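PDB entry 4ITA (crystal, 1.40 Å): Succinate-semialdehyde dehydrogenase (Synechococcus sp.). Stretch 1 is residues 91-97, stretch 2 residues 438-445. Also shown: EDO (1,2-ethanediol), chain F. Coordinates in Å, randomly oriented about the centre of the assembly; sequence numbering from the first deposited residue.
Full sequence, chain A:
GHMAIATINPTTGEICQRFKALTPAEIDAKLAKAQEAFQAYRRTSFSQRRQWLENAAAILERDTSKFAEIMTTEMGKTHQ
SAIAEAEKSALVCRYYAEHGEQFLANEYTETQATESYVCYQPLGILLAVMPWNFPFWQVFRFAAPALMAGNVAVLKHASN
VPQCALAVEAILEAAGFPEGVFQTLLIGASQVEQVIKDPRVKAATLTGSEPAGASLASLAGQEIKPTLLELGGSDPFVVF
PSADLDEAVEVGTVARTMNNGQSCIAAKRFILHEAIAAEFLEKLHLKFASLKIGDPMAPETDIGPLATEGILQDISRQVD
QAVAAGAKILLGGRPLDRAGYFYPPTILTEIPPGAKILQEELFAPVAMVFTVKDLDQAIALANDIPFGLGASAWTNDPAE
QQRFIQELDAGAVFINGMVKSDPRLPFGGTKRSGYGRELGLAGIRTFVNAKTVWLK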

# COMPACT_ATOMS: atom_id res chain seq x y z
N LEU A 91 -5.34 25.53 -0.04
CA LEU A 91 -6.61 24.83 0.07
C LEU A 91 -6.45 23.44 0.68
O LEU A 91 -7.25 23.03 1.50
N VAL A 92 -5.41 22.71 0.29
CA VAL A 92 -5.25 21.36 0.85
C VAL A 92 -4.80 21.42 2.31
O VAL A 92 -5.15 20.56 3.12
N CYS A 93 -4.05 22.47 2.68
CA CYS A 93 -3.72 22.69 4.08
C CYS A 93 -5.00 22.88 4.89
O CYS A 93 -5.19 22.26 5.94
N ARG A 94 -5.89 23.72 4.39
CA ARG A 94 -7.15 23.97 5.09
C ARG A 94 -8.04 22.73 5.12
O ARG A 94 -8.70 22.47 6.12
N TYR A 95 -8.05 21.96 4.04
CA TYR A 95 -8.84 20.73 3.99
C TYR A 95 -8.48 19.78 5.13
O TYR A 95 -9.36 19.29 5.86
N TYR A 96 -7.19 19.51 5.32
CA TYR A 96 -6.80 18.61 6.40
C TYR A 96 -6.87 19.26 7.78
O TYR A 96 -7.14 18.57 8.76
N ALA A 97 -6.68 20.57 7.87
CA ALA A 97 -6.97 21.27 9.12
C ALA A 97 -8.44 21.06 9.51
O ALA A 97 -8.75 20.83 10.68
N GLU A 438 -3.90 9.75 -2.84
CA GLU A 438 -3.74 10.98 -2.08
C GLU A 438 -5.10 11.66 -2.00
O GLU A 438 -6.03 11.28 -2.71
N LEU A 439 -5.20 12.67 -1.14
CA LEU A 439 -6.39 13.52 -1.00
C LEU A 439 -7.61 12.80 -0.42
O LEU A 439 -7.57 11.59 -0.18
N GLY A 440 -8.68 13.54 -0.15
CA GLY A 440 -9.82 12.98 0.54
C GLY A 440 -9.44 12.30 1.85
O GLY A 440 -8.47 12.66 2.50
N LEU A 441 -10.23 11.30 2.23
CA LEU A 441 -9.92 10.51 3.41
C LEU A 441 -8.63 9.71 3.19
O LEU A 441 -7.81 9.57 4.10
N ALA A 442 -8.47 9.20 1.97
CA ALA A 442 -7.33 8.34 1.66
C ALA A 442 -5.99 8.97 2.01
O ALA A 442 -5.11 8.30 2.55
N GLY A 443 -5.83 10.26 1.71
CA GLY A 443 -4.55 10.92 1.90
C GLY A 443 -4.03 10.87 3.32
O GLY A 443 -2.82 10.83 3.56
N ILE A 444 -4.94 10.89 4.29
CA ILE A 444 -4.51 10.89 5.69
C ILE A 444 -4.52 9.48 6.29
O ILE A 444 -4.03 9.28 7.40
N ARG A 445 -5.05 8.51 5.56
CA ARG A 445 -5.07 7.13 6.04
C ARG A 445 -3.90 6.28 5.52
O ARG A 445 -3.66 5.20 6.04

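Packing of residues 438-445 against the helix 91-97 in succinate-semialdehyde dehydrogenase, followed along the second stretch. The two segments lie more than 340 residues apart in sequence, and the contact between them is small, 267 Å² summed over both sides. The helix offers three side chains, Val92, Tyr95 and Tyr96, all with CA-to-CB bonds toward the other stretch; Leu91, Cys93, Arg94 and Ala97 do not reach it. Tyr96 dominates, with 97 Å² covered.

Glu438 is buried but makes no contact here: its CA-to-CB bond points sideways. Its chi1 and chi2 are both m; at the nearest approach of the side chain, Glu438 OE1 lies 6.1 Å from Tyr96 OH. Leu439 also starts sideways, but its m, t rotamer brings the end of the side chain nearer, so that CD2 lies 3.8 Å from CG2 of Val92, whose chi1 is p. This apolar contact lies where the CA atoms of Val92 and Leu439 are 8.1 Å apart. The backbone of Leu439 is approached as well, its C atom lying 3.1 Å from Tyr96 OH.

Gly440 is the polar centre of the contact. Its carbonyl O accepts a hydrogen bond from Tyr96 OH at 2.7 Å and sits at the edge of the Tyr96 ring, near the ring plane. The Tyr96 side chain, chi1 m and chi2 -67°, thus spans the gap between the backbones and spends its hydroxyl proton on a main-chain acceptor. Gly440 N is also near, 3.3 Å from Tyr96 OH, but the angle is too poor for a hydrogen bond. Tyr95, with chi1 t, brings its OH to 3.4 Å from Gly440 CA, and Gly440 O lies at the edge of its ring too. The positive phi of Gly440, 53°, by itself favours glycine.

The CA-to-CB bond of Leu441 (t, p) points away, and the residue is exposed; its main-chain N is 4.2 Å from Tyr95 OH, a marginal approach. The CA-to-CB bond of Ala442 likewise points away, and the residue takes no part. At Gly443 the chain passes close to the Tyr96 hydroxyl, with CA 3.5 Å from Tyr96 OH. A CB here would point toward the helix and fall 2.4 Å from that same OH, a clash, so the absence of a side chain leaves room for the tyrosine. Gly443 N is tied back to Leu439 O by a 2.9 Å hydrogen bond, while Gly443 O accepts one from O2 of a 1,2-ethanediol, also at 2.9 Å; the diol probably comes from the crystallisation liquor.

The CA-to-CB bond of Ile444 (t, t) points toward the helix, and the residue is buried, its CB 3.9 Å from CE1 of Tyr96, an oblique apolar contact. The ethanediol touches its backbone, with C2 3.2 Å from Ile444 O. Arg445 (chi1 and chi2 m) ends the stretch out of reach of the helix, its NE and NH2 hydrogen-bonded elsewhere in the structure.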

# COMPACT_ATOMS: atom_id res chain seq x y z
CB LEU A 91 -7.26 24.72 -1.31
CG LEU A 91 -8.72 24.29 -1.40
CD1 LEU A 91 -9.61 25.38 -0.82
CD2 LEU A 91 -9.06 23.99 -2.86
CB VAL A 92 -4.34 20.44 -0.03
CG1 VAL A 92 -2.90 20.93 -0.04
CG2 VAL A 92 -4.45 18.99 0.43
CB CYS A 93 -2.82 23.92 4.25
SG CYS A 93 -1.13 23.66 3.68
CB ARG A 94 -7.90 25.16 4.47
CG ARG A 94 -7.17 26.46 4.68
CD ARG A 94 -8.06 27.68 4.52
NE ARG A 94 -7.30 28.91 4.74
CZ ARG A 94 -7.00 29.39 5.94
NH1 ARG A 94 -7.41 28.75 7.02
NH2 ARG A 94 -6.29 30.51 6.06
CB TYR A 95 -8.67 20.03 2.64
CG TYR A 95 -9.47 18.76 2.53
CD1 TYR A 95 -10.83 18.80 2.23
CD2 TYR A 95 -8.88 17.52 2.73
CE1 TYR A 95 -11.56 17.63 2.14
CE2 TYR A 95 -9.61 16.35 2.63
CZ TYR A 95 -10.95 16.41 2.34
OH TYR A 95 -11.68 15.24 2.25
CB TYR A 96 -5.45 17.93 6.11
CG TYR A 96 -5.63 16.89 5.03
CD1 TYR A 96 -6.39 15.75 5.27
CD2 TYR A 96 -5.10 17.07 3.76
CE1 TYR A 96 -6.58 14.79 4.28
CE2 TYR A 96 -5.28 16.11 2.76
CZ TYR A 96 -6.03 14.98 3.03
OH TYR A 96 -6.23 14.04 2.06
CB ALA A 97 -6.67 22.74 8.97
CB GLU A 438 -2.75 11.92 -2.78
CG GLU A 438 -1.31 11.43 -2.84
CD GLU A 438 -0.55 11.69 -1.56
OE1 GLU A 438 -1.18 11.68 -0.48
OE2 GLU A 438 0.67 11.91 -1.66
CB LEU A 439 -6.72 14.23 -2.33
CG LEU A 439 -5.56 15.05 -2.89
CD1 LEU A 439 -5.96 15.72 -4.19
CD2 LEU A 439 -5.08 16.08 -1.87
CB LEU A 441 -11.09 9.56 3.71
CG LEU A 441 -10.85 8.54 4.83
CD1 LEU A 441 -10.62 9.24 6.14
CD2 LEU A 441 -12.03 7.58 4.93
CB ALA A 442 -7.36 7.95 0.18
CB ILE A 444 -5.32 11.92 6.53
CG1 ILE A 444 -4.54 12.34 7.78
CG2 ILE A 444 -6.73 11.41 6.85
CD1 ILE A 444 -5.14 13.54 8.50
CB ARG A 445 -6.38 6.44 5.67
CG ARG A 445 -7.58 6.95 6.43
CD ARG A 445 -7.53 6.61 7.91
NE ARG A 445 -8.79 6.93 8.58
CZ ARG A 445 -9.88 6.16 8.53
NH1 ARG A 445 -9.86 5.03 7.85
NH2 ARG A 445 -10.98 6.54 9.16
C1 EDO F . -0.31 10.98 6.42
O1 EDO F . 1.07 10.83 6.02
C2 EDO F . -0.99 9.63 6.54
O2 EDO F . -1.18 9.14 5.20